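CAG pathogenicity island protein 13 (Helicobacter pylori, PDB 2G3V) is of unknown function but is encoded by cagS in the cag pathogenicity island, which is associated with a type IV secretion system. Local coordinates at residues 107-112 against 116-121; 163-168 against 172-177. One frame throughout, in Å; residues are numbered along the deposited sequence.

Contacts 1 and 2 follow one another along the chain: contact 1 closes within the long loop between helix 82-105 and helix 128-133, and contact 2 then joins helix 160-168 to helix 172-180. Their centres lie about 13 Å apart on the same side of the molecule. The centre of contact 1 is about 10 Å from that of the chain, while contact 2 sits farther out, at about 22 Å. They touch directly where the ring of Phe109 meets that of Tyr166 edge-to-face and where Ser112 packs on Tyr175. The last two helices of this all-helical fold therefore rest against the loop leaving helix 82-105.

Contact 1: residues 107-112 against 116-121; sequences PNFLFS and RSILGI
Ile118 turns its CG1 branch beside the backbone N (chi1 -59°) and then extends it, so that CD1 reaches out to meet Phe109 and Leu110 at once. Phe109 answers with CG placed anti to its own backbone N (chi1 -176°), which brings the far end of the ring up to the same methyl. Its CE2 lies 3.7 Å from Ile118 CD1, and the methyl comes in at a slant to the ring. Leu110 contributes one branch, CD2, also 3.7 Å from Ile118 CD1; these two side chains run roughly at right angles. A single methyl thus joins an aromatic ring and a leucine branch that are neighbours in sequence. Leu110 has a positive phi of 89°, marking a sharp change of direction in the backbone just after Phe109.

The nearest pair of CA atoms, Leu110 CA and Arg116 CA, is 7.5 Å apart, so side chains make the close contacts. The polar bonds of the turn centre on residues 112-115: Asp115 OD2 accepts a hydrogen bond from Ser112 N and a weak one from Phe111 N, and Ser112 OG is bonded to Phe114 N. The guanidinium of Arg116 lies well apart from the apolar cluster and makes a weak, long ion pair with Glu37.

Helix 82-105 packs on the cluster: Leu99 touches both Phe109 and Ile118, and Ile103 touches Phe109 and Leu110. This is apolar packing of the connection between helices 82-105 and 128-133 onto helix 82-105, in an all-helical fold, with an ST turn, Ser112 OG to Phe114 N, at the bend where the chain turns from 107-112 into 116-121.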
loop_
_atom_site.group_PDB
_atom_site.type_symbol
_atom_site.label_atom_id
_atom_site.label_comp_id
_atom_site.label_asym_id
_atom_site.label_seq_id
_atom_site.Cartn_x
_atom_site.Cartn_y
_atom_site.Cartn_z
ATOM N N PRO A 107 12.504 12.542 5.260
ATOM C CA PRO A 107 13.264 12.207 4.051
ATOM C C PRO A 107 13.750 10.770 3.911
ATOM O O PRO A 107 13.496 10.134 2.887
ATOM C CB PRO A 107 14.413 13.207 4.086
ATOM C CG PRO A 107 13.738 14.425 4.574
ATOM C CD PRO A 107 12.890 13.885 5.740
ATOM N N ASN A 108 14.428 10.260 4.940
ATOM C CA ASN A 108 14.987 8.906 4.926
ATOM C C ASN A 108 14.009 7.738 5.060
ATOM O O ASN A 108 14.423 6.580 5.092
ATOM C CB ASN A 108 16.072 8.775 5.996
ATOM C CG ASN A 108 17.291 9.620 5.699
ATOM O OD1 ASN A 108 18.043 9.979 6.608
ATOM N ND2 ASN A 108 17.507 9.931 4.423
ATOM N N PHE A 109 12.717 8.030 5.155
ATOM C CA PHE A 109 11.729 6.962 5.231
ATOM C C PHE A 109 11.681 6.570 3.762
ATOM O O PHE A 109 11.415 7.421 2.912
ATOM C CB PHE A 109 10.392 7.526 5.693
ATOM C CG PHE A 109 9.340 6.493 5.893
ATOM C CD1 PHE A 109 9.286 5.763 7.073
ATOM C CD2 PHE A 109 8.419 6.220 4.882
ATOM C CE1 PHE A 109 8.328 4.765 7.249
ATOM C CE2 PHE A 109 7.457 5.226 5.041
ATOM C CZ PHE A 109 7.408 4.495 6.226
ATOM N N LEU A 110 11.933 5.301 3.462
ATOM C CA LEU A 110 12.005 4.834 2.071
ATOM C C LEU A 110 13.481 5.038 1.718
ATOM O O LEU A 110 13.829 5.681 0.725
ATOM C CB LEU A 110 11.156 5.685 1.116
ATOM C CG LEU A 110 9.630 5.650 1.155
ATOM C CD1 LEU A 110 9.114 6.560 0.034
ATOM C CD2 LEU A 110 9.116 4.225 0.971
ATOM N N PHE A 111 14.324 4.473 2.572
ATOM C CA PHE A 111 15.774 4.546 2.508
ATOM C C PHE A 111 16.389 3.584 1.488
ATOM O O PHE A 111 17.243 3.966 0.680
ATOM C CB PHE A 111 16.311 4.225 3.908
ATOM C CG PHE A 111 17.699 4.747 4.184
ATOM C CD1 PHE A 111 17.956 6.117 4.200
ATOM C CD2 PHE A 111 18.737 3.865 4.489
ATOM C CE1 PHE A 111 19.216 6.605 4.522
ATOM C CE2 PHE A 111 20.016 4.342 4.813
ATOM C CZ PHE A 111 20.255 5.718 4.831
ATOM N N SER A 112 15.950 2.330 1.524
ATOM C CA SER A 112 16.495 1.314 0.635
ATOM C C SER A 112 15.435 0.693 -0.234
ATOM O O SER A 112 14.282 1.119 -0.228
ATOM C CB SER A 112 17.116 0.201 1.455
ATOM O OG SER A 112 16.089 -0.550 2.091
ATOM N N ARG A 116 10.340 -0.995 -0.526
ATOM C CA ARG A 116 9.396 -1.155 -1.615
ATOM C C ARG A 116 8.319 -2.134 -1.170
ATOM O O ARG A 116 7.329 -2.347 -1.872
ATOM C CB ARG A 116 10.089 -1.718 -2.852
ATOM C CG ARG A 116 11.071 -0.791 -3.539
ATOM C CD ARG A 116 11.726 -1.524 -4.709
ATOM N NE ARG A 116 12.841 -0.766 -5.269
ATOM C CZ ARG A 116 13.739 -1.260 -6.113
ATOM N NH1 ARG A 116 13.673 -2.527 -6.510
ATOM N NH2 ARG A 116 14.701 -0.476 -6.568
ATOM N N SER A 117 8.525 -2.737 -0.004
ATOM C CA SER A 117 7.580 -3.702 0.548
ATOM C C SER A 117 6.360 -3.016 1.151
ATOM O O SER A 117 5.378 -3.666 1.494
ATOM C CB SER A 117 8.256 -4.567 1.609
ATOM O OG SER A 117 8.674 -3.777 2.704
ATOM N N ILE A 118 6.421 -1.701 1.286
ATOM C CA ILE A 118 5.292 -0.948 1.831
ATOM C C ILE A 118 4.184 -0.959 0.782
ATOM O O ILE A 118 2.996 -0.918 1.107
ATOM C CB ILE A 118 5.688 0.511 2.121
ATOM C CG1 ILE A 118 6.844 0.535 3.115
ATOM C CG2 ILE A 118 4.493 1.288 2.688
ATOM C CD1 ILE A 118 7.378 1.924 3.349
ATOM N N LEU A 119 4.596 -1.039 -0.472
ATOM C CA LEU A 119 3.702 -1.049 -1.625
ATOM C C LEU A 119 2.783 -2.266 -1.593
ATOM O O LEU A 119 1.622 -2.197 -2.030
ATOM C CB LEU A 119 4.512 -1.043 -2.923
ATOM C CG LEU A 119 5.407 0.176 -3.160
ATOM C CD1 LEU A 119 6.321 -0.075 -4.349
ATOM C CD2 LEU A 119 4.550 1.410 -3.391
ATOM N N GLY A 120 3.269 -3.389 -1.068
ATOM C CA GLY A 120 2.480 -4.608 -0.986
ATOM C C GLY A 120 1.145 -4.479 -0.261
ATOM O O GLY A 120 0.273 -5.345 -0.367
ATOM N N ILE A 121 0.966 -3.400 0.482
ATOM C CA ILE A 121 -0.288 -3.199 1.177
ATOM C C ILE A 121 -1.376 -2.736 0.219
ATOM O O ILE A 121 -2.545 -3.063 0.393
ATOM C CB ILE A 121 -0.127 -2.151 2.284
ATOM C CG1 ILE A 121 0.771 -2.721 3.377
ATOM C CG2 ILE A 121 -1.493 -1.731 2.834
ATOM C CD1 ILE A 121 1.090 -1.730 4.462
#

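Contact 2: residues 163-168 against 172-177; sequences MNFYAN and IEQYND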
loop_
_atom_site.group_PDB
_atom_site.type_symbol
_atom_site.label_atom_id
_atom_site.label_comp_id
_atom_site.label_asym_id
_atom_site.label_seq_id
_atom_site.Cartn_x
_atom_site.Cartn_y
_atom_site.Cartn_z
HETATM N N MSE A 163 10.957 9.326 14.081
HETATM C CA MSE A 163 11.483 10.409 13.256
HETATM C C MSE A 163 12.967 10.594 13.555
HETATM O O MSE A 163 13.801 10.535 12.655
HETATM C CB MSE A 163 10.735 11.715 13.529
HETATM C CG MSE A 163 9.275 11.677 13.102
HETATM SE SE MSE A 163 8.431 13.405 13.089
HETATM C CE MSE A 163 9.513 14.264 11.762
ATOM N N ASN A 164 13.294 10.805 14.826
ATOM C CA ASN A 164 14.685 10.980 15.223
ATOM C C ASN A 164 15.543 9.905 14.564
ATOM O O ASN A 164 16.544 10.209 13.910
ATOM C CB ASN A 164 14.831 10.883 16.746
ATOM C CG ASN A 164 14.407 12.154 17.461
ATOM O OD1 ASN A 164 14.656 13.261 16.982
ATOM N ND2 ASN A 164 13.782 12.000 18.625
ATOM N N PHE A 165 15.141 8.645 14.739
ATOM C CA PHE A 165 15.864 7.512 14.172
ATOM C C PHE A 165 16.185 7.730 12.702
ATOM O O PHE A 165 17.345 7.752 12.299
ATOM C CB PHE A 165 15.046 6.231 14.306
ATOM C CG PHE A 165 15.675 5.059 13.621
ATOM C CD1 PHE A 165 16.805 4.449 14.164
ATOM C CD2 PHE A 165 15.206 4.630 12.384
ATOM C CE1 PHE A 165 17.466 3.434 13.480
ATOM C CE2 PHE A 165 15.856 3.620 11.695
ATOM C CZ PHE A 165 16.996 3.020 12.246
ATOM N N TYR A 166 15.141 7.875 11.901
ATOM C CA TYR A 166 15.310 8.094 10.474
ATOM C C TYR A 166 16.174 9.313 10.215
ATOM O O TYR A 166 16.943 9.344 9.255
ATOM C CB TYR A 166 13.944 8.263 9.787
ATOM C CG TYR A 166 13.266 6.951 9.485
ATOM C CD1 TYR A 166 13.777 6.090 8.513
ATOM C CD2 TYR A 166 12.154 6.538 10.207
ATOM C CE1 TYR A 166 13.196 4.850 8.271
ATOM C CE2 TYR A 166 11.567 5.300 9.978
ATOM C CZ TYR A 166 12.090 4.460 9.008
ATOM O OH TYR A 166 11.497 3.231 8.786
ATOM N N ALA A 167 16.053 10.318 11.075
ATOM C CA ALA A 167 16.838 11.530 10.904
ATOM C C ALA A 167 18.318 11.201 10.979
ATOM O O ALA A 167 19.122 11.771 10.248
ATOM C CB ALA A 167 16.468 12.549 11.970
ATOM N N ASN A 168 18.665 10.257 11.847
ATOM C CA ASN A 168 20.062 9.868 12.038
ATOM C C ASN A 168 20.606 8.810 11.083
ATOM O O ASN A 168 21.820 8.704 10.913
ATOM C CB ASN A 168 20.286 9.407 13.486
ATOM C CG ASN A 168 20.510 10.569 14.440
ATOM O OD1 ASN A 168 19.687 11.482 14.536
ATOM N ND2 ASN A 168 21.634 10.542 15.154
ATOM N N ILE A 172 23.264 1.723 5.070
ATOM C CA ILE A 172 22.390 0.566 4.888
ATOM C C ILE A 172 22.735 -0.501 5.918
ATOM O O ILE A 172 21.954 -1.410 6.174
ATOM C CB ILE A 172 22.584 -0.104 3.512
ATOM C CG1 ILE A 172 24.052 0.035 3.081
ATOM C CG2 ILE A 172 21.563 0.426 2.522
ATOM C CD1 ILE A 172 24.611 -1.203 2.391
ATOM N N GLU A 173 23.925 -0.398 6.488
ATOM C CA GLU A 173 24.365 -1.354 7.477
ATOM C C GLU A 173 23.468 -1.231 8.707
ATOM O O GLU A 173 22.847 -2.201 9.126
ATOM C CB GLU A 173 25.824 -1.081 7.857
ATOM C CG GLU A 173 26.765 -0.788 6.682
ATOM C CD GLU A 173 26.835 -1.911 5.667
ATOM O OE1 GLU A 173 26.457 -3.056 6.012
ATOM O OE2 GLU A 173 27.283 -1.650 4.525
ATOM N N GLN A 174 23.403 -0.036 9.289
ATOM C CA GLN A 174 22.565 0.167 10.462
ATOM C C GLN A 174 21.128 -0.233 10.137
ATOM O O GLN A 174 20.518 -1.036 10.840
ATOM C CB GLN A 174 22.619 1.634 10.927
ATOM C CG GLN A 174 21.430 2.081 11.815
ATOM C CD GLN A 174 21.248 1.248 13.094
ATOM O OE1 GLN A 174 21.109 0.023 13.049
ATOM N NE2 GLN A 174 21.240 1.923 14.240
ATOM N N TYR A 175 20.595 0.317 9.056
ATOM C CA TYR A 175 19.229 0.019 8.673
ATOM C C TYR A 175 18.971 -1.477 8.605
ATOM O O TYR A 175 18.018 -1.981 9.199
ATOM C CB TYR A 175 18.923 0.644 7.321
ATOM C CG TYR A 175 17.464 0.625 6.979
ATOM C CD1 TYR A 175 16.540 1.337 7.748
ATOM C CD2 TYR A 175 16.998 -0.126 5.916
ATOM C CE1 TYR A 175 15.182 1.289 7.455
ATOM C CE2 TYR A 175 15.645 -0.183 5.612
ATOM C CZ TYR A 175 14.746 0.517 6.380
ATOM O OH TYR A 175 13.411 0.416 6.096
ATOM N N ASN A 176 19.824 -2.191 7.878
ATOM C CA ASN A 176 19.654 -3.634 7.728
ATOM C C ASN A 176 19.618 -4.393 9.038
ATOM O O ASN A 176 18.962 -5.426 9.124
ATOM C CB ASN A 176 20.742 -4.227 6.827
ATOM C CG ASN A 176 20.505 -3.921 5.364
ATOM O OD1 ASN A 176 19.365 -3.914 4.906
ATOM N ND2 ASN A 176 21.578 -3.680 4.620
ATOM N N ASP A 177 20.328 -3.908 10.054
ATOM C CA ASP A 177 20.311 -4.589 11.341
ATOM C C ASP A 177 19.078 -4.121 12.092
ATOM O O ASP A 177 18.451 -4.884 12.833
ATOM C CB ASP A 177 21.546 -4.253 12.176
ATOM C CG ASP A 177 22.841 -4.540 11.459
ATOM O OD1 ASP A 177 22.845 -5.337 10.489
ATOM O OD2 ASP A 177 23.866 -3.972 11.896
HETATM O O HOH W 1 11.486 2.655 6.182
#
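Tyr166 and Tyr175 bring their rings together at a slant, and CE1 of Tyr166 lies 4.2 Å from CE1 of Tyr175. Tyr175 swings its ring anti to the backbone N (chi1 -168°), and the two phenol ends converge. One water bridges them, 2.7 Å from Tyr166 OH and 3.0 Å from Tyr175 OH, so the pair is joined by a polar link at the hydroxyls as well as by a loose ring contact.

A second pairing involves Phe165 and Gln174. The chain of Gln174 bends at chi2 (58°) and brings its amide to the edge of the Phe165 ring, with NE2 4.1 Å from Phe165 CE1 and near the ring plane. Amide and ring planes are turned 62° apart. Phe165 also sets its CD2 over the centre of the Tyr166 ring, 4.1 Å above the plane, so the two neighbouring aromatics of one helix also pack on each other while each meets its own partner across the gap.

Beyond these pairs, Phe165 stacks on Tyr178 further along helix 172-180, Tyr166 touches Met158 in the loop that precedes helix 160-168, and Ile172 packs on Leu32. The short helices 160-168 and 172-180 are thus packed side chain to side chain across a brief connection, and both rest on the loop that follows helix 82-105.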